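Local coordinates for protein HIRA (PDB 5YJE), which cooperates with ASF1A to promote replication-independent chromatin assembly, as the trimerizing subunit of the H3.3 histone chaperone complex, at the interface of chains A and B. Coordinates in Å, arbitrary orientation; residue numbers count along the deposited sequence, not the author numbering. Chains: chain A/B, Protein HIRA.

Contact 1 and contact 2 lie side by side along one interface, with the centres of their C-alpha atoms about 14 Å apart. They share no residue, but B:Tyr203 of contact 1 and B:Phe205 of contact 2 stand on the same strand, 201-206. Chain A offers loops and strand ends between residues 113 and 167, whereas chain B offers the short helix 172-175, strand 201-206 and the turn before strand 211-217. Different surfaces of one protein therefore meet, without an exact two-fold, an arrangement compatible with closing the trimer of HIRA that the chaperone complex needs for its activity.

Contact 1: the interface of chains A and B. Residues chain A 113, 130-132; chain B 173-174, 176, 203.
The chain A backbone is extended at A:Leu130, which ends strand 127-130, and turns into the left-handed region at A:Arg113, while B:Ser173 presents the helical backbone of 172-175. This edge of the C-terminal, Hira-family part of the protein meets the partner through a branched aliphatic tip and a guanidinium. A:Leu130 places CG anti to its backbone N (chi1 179°), which sends CD2 across the boundary. Methyl CD2 of A:Leu130 sits 3.7 Å from CB of B:Ser173 on one side and 3.8 Å from ring atom CE2 of B:Tyr203 on another. CG1 of B:Ile174 adds a looser contact to the same methyl, so one branch of the leucine touches both the helix and strand 201-206.

A:Arg113 leaves its loop with CG beside the backbone N and bends at chi3 (-73°), turning the guanidinium toward the helix. Within chain A, NH1 of A:Arg113 donates a hydrogen bond of 3.1 Å to the carbonyl O of A:Leu131. The acceptor sits somewhat off the guanidinium plane, yet the bond is likely to help hold the group in position. NH1 of A:Arg113 also makes a weak, bent hydrogen bond of 3.0 Å to the hydroxyl OG of B:Ser173. NH2 of A:Arg113 makes a straighter but long and weak one, 3.5 Å, to the carbonyl O of B:Ser173, which lies in plane at the guanidinium edge.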
# COMPACT_ATOMS: atom_id res chain seq x y z
N ARG A 113 -7.13 0.85 24.18
CA ARG A 113 -6.85 0.30 22.84
C ARG A 113 -5.51 0.79 22.30
O ARG A 113 -5.37 1.10 21.11
CB ARG A 113 -8.00 0.62 21.86
CG ARG A 113 -9.30 -0.13 22.13
CD ARG A 113 -10.49 0.29 21.22
NE ARG A 113 -11.03 1.61 21.56
CZ ARG A 113 -10.99 2.67 20.74
NH1 ARG A 113 -10.44 2.58 19.53
NH2 ARG A 113 -11.51 3.82 21.14
N LEU A 130 -3.12 3.66 18.09
CA LEU A 130 -4.52 3.45 18.42
C LEU A 130 -5.07 2.33 17.54
O LEU A 130 -5.12 2.47 16.31
CB LEU A 130 -5.31 4.73 18.22
CG LEU A 130 -6.79 4.55 18.54
CD1 LEU A 130 -7.00 4.25 20.02
CD2 LEU A 130 -7.57 5.79 18.06
N LEU A 131 -5.46 1.23 18.16
CA LEU A 131 -6.08 0.19 17.36
C LEU A 131 -7.59 0.34 17.35
O LEU A 131 -8.16 0.98 18.24
CB LEU A 131 -5.66 -1.18 17.87
CG LEU A 131 -4.26 -1.39 17.25
CD1 LEU A 131 -3.54 -2.57 17.83
CD2 LEU A 131 -4.31 -1.49 15.70
N PRO A 132 -8.26 -0.17 16.32
CA PRO A 132 -9.70 0.09 16.17
C PRO A 132 -10.56 -0.79 17.05
O PRO A 132 -11.78 -0.62 17.06
CB PRO A 132 -9.97 -0.19 14.68
CG PRO A 132 -8.63 -0.47 14.05
CD PRO A 132 -7.74 -0.93 15.17
N SER B 173 -12.42 5.15 15.28
CA SER B 173 -11.54 4.85 16.40
C SER B 173 -11.29 6.09 17.25
O SER B 173 -11.33 6.02 18.48
CB SER B 173 -10.22 4.30 15.87
OG SER B 173 -9.64 3.44 16.80
N ILE B 174 -11.02 7.21 16.60
CA ILE B 174 -10.72 8.46 17.29
C ILE B 174 -11.96 9.06 17.92
O ILE B 174 -11.89 9.69 18.98
CB ILE B 174 -10.09 9.43 16.27
CG1 ILE B 174 -8.68 9.00 15.93
CG2 ILE B 174 -10.14 10.89 16.75
CD1 ILE B 174 -8.10 9.94 14.94
N ALA B 176 -14.97 7.49 18.81
CA ALA B 176 -15.67 6.71 19.82
C ALA B 176 -15.13 7.07 21.20
O ALA B 176 -13.92 7.11 21.41
CB ALA B 176 -15.51 5.22 19.55
N TYR B 203 -4.42 12.94 17.80
CA TYR B 203 -4.04 11.77 17.03
C TYR B 203 -3.64 12.23 15.65
O TYR B 203 -4.34 13.03 15.03
CB TYR B 203 -5.18 10.76 16.92
CG TYR B 203 -5.68 10.21 18.23
CD1 TYR B 203 -6.67 10.87 18.97
CD2 TYR B 203 -5.16 9.03 18.73
CE1 TYR B 203 -7.12 10.34 20.17
CE2 TYR B 203 -5.59 8.50 19.90
CZ TYR B 203 -6.56 9.14 20.62
OH TYR B 203 -6.95 8.56 21.81

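Contact 2: the interface of chains A and B. Residues chain A 157, 162-164, 167; chain B 205, 208-211.
Short strand 163-164 of chain A meets the turn 208-210 of chain B, just before strand 211-217, in a contact of the Hira-family region that combines backbone bonding with side-chain packing. The amide N of A:Val164 donates to the carbonyl O of B:Ser208 at 3.0 Å, nearly straight at the hydrogen (161°). The donor lies in the carbonyl plane on a lone pair, so this bond probably helps fix the turn against the strand.

Packing is tight on the flank of A:Trp157 and A:Val164. The indole comes tip to tip with B:Thr211, and methyl CG2 of B:Thr211 lies 3.8 Å from ring atom CE2 of A:Trp157. At the ring edge, in plane, NE1 of A:Trp157 makes a weak hydrogen bond of 3.2 Å to the carbonyl O of B:Leu209. The B:Leu209 side chain crosses the indole at about a right angle, CD2 of B:Leu209 resting 3.9 Å from CD1 of A:Trp157. A:Val164 puts CG1 in the crowded position between its backbone N and carbonyl carbon, where the methyl meets CB of B:Ser210.

Contact is looser around A:Gln162, which rests its backbone C and O against CD2 of B:Leu209 and meets CB of B:Ser208 through the same carbonyl O.

At the other end, A:Lys167 runs alongside B:Ser210, straight until it bends at chi4 (62°). The terminal amine NZ of A:Lys167 donates a 2.9 Å hydrogen bond to the hydroxyl OG of B:Ser210 and a weak one to the carbonyl O of the same residue. An alanine here would remove the amine and the aliphatic chain lying beside the serine, and would probably leave the turn less firmly anchored at this end. To one side of the hydroxyl, ring atom CZ of B:Phe205 stands 4.2 Å from NZ of A:Lys167.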
# COMPACT_ATOMS: atom_id res chain seq x y z
N TRP A 157 3.43 -4.87 11.88
CA TRP A 157 4.31 -3.76 11.61
C TRP A 157 5.76 -4.22 11.61
O TRP A 157 6.15 -5.14 12.33
CB TRP A 157 4.12 -2.63 12.64
CG TRP A 157 2.74 -2.06 12.61
CD1 TRP A 157 2.28 -1.12 11.75
CD2 TRP A 157 1.63 -2.40 13.46
NE1 TRP A 157 0.96 -0.85 12.01
CE2 TRP A 157 0.54 -1.62 13.05
CE3 TRP A 157 1.47 -3.29 14.52
CZ2 TRP A 157 -0.71 -1.69 13.67
CZ3 TRP A 157 0.22 -3.35 15.15
CH2 TRP A 157 -0.85 -2.55 14.72
N GLN A 162 9.74 0.89 10.27
CA GLN A 162 8.65 1.84 10.55
C GLN A 162 7.61 1.84 9.44
O GLN A 162 7.11 2.90 9.03
CB GLN A 162 9.17 3.25 10.82
CG GLN A 162 10.21 3.26 11.93
CD GLN A 162 10.63 4.65 12.29
OE1 GLN A 162 10.93 4.93 13.45
NE2 GLN A 162 10.63 5.55 11.31
N VAL A 163 7.28 0.65 8.95
CA VAL A 163 6.27 0.47 7.92
C VAL A 163 5.30 -0.59 8.39
O VAL A 163 5.67 -1.50 9.15
CB VAL A 163 6.87 0.07 6.54
CG1 VAL A 163 7.65 1.21 5.92
CG2 VAL A 163 7.75 -1.17 6.68
N VAL A 164 4.06 -0.48 7.94
CA VAL A 164 3.12 -1.57 8.09
C VAL A 164 3.49 -2.69 7.12
O VAL A 164 3.99 -2.44 6.01
CB VAL A 164 1.69 -1.05 7.84
CG1 VAL A 164 1.55 -0.61 6.40
CG2 VAL A 164 0.64 -2.08 8.25
N LYS A 167 -1.84 -4.72 6.94
CA LYS A 167 -2.77 -3.68 7.39
C LYS A 167 -4.16 -4.25 7.64
O LYS A 167 -4.98 -4.33 6.72
CB LYS A 167 -2.85 -2.54 6.37
CG LYS A 167 -3.80 -1.47 6.88
CD LYS A 167 -3.79 -0.25 6.02
CE LYS A 167 -4.78 0.81 6.54
NZ LYS A 167 -4.44 1.31 7.91
N PHE B 205 -2.34 10.64 11.75
CA PHE B 205 -2.26 9.42 10.96
C PHE B 205 -0.89 9.33 10.31
O PHE B 205 -0.49 10.24 9.57
CB PHE B 205 -3.36 9.33 9.90
CG PHE B 205 -3.47 7.96 9.30
CD1 PHE B 205 -4.26 6.99 9.89
CD2 PHE B 205 -2.70 7.61 8.20
CE1 PHE B 205 -4.32 5.69 9.36
CE2 PHE B 205 -2.77 6.34 7.67
CZ PHE B 205 -3.57 5.38 8.25
N SER B 208 3.18 5.80 6.61
CA SER B 208 4.02 4.62 6.51
C SER B 208 3.59 3.52 7.48
O SER B 208 3.51 2.34 7.11
CB SER B 208 5.47 5.02 6.76
OG SER B 208 5.91 5.92 5.77
N LEU B 209 3.37 3.87 8.75
CA LEU B 209 2.89 2.84 9.67
C LEU B 209 1.45 2.48 9.37
O LEU B 209 1.02 1.36 9.66
CB LEU B 209 3.04 3.28 11.12
CG LEU B 209 4.35 3.16 11.90
CD1 LEU B 209 4.11 3.62 13.32
CD2 LEU B 209 4.98 1.74 11.88
N SER B 210 0.69 3.42 8.78
CA SER B 210 -0.73 3.24 8.47
C SER B 210 -1.56 3.15 9.74
O SER B 210 -2.46 2.32 9.86
CB SER B 210 -0.96 2.04 7.56
OG SER B 210 -2.05 2.30 6.69
N THR B 211 -1.28 4.05 10.68
CA THR B 211 -1.83 4.00 12.02
C THR B 211 -2.30 5.38 12.45
O THR B 211 -1.70 6.40 12.10
CB THR B 211 -0.78 3.51 13.07
OG1 THR B 211 0.43 4.25 12.91
CG2 THR B 211 -0.48 2.02 12.93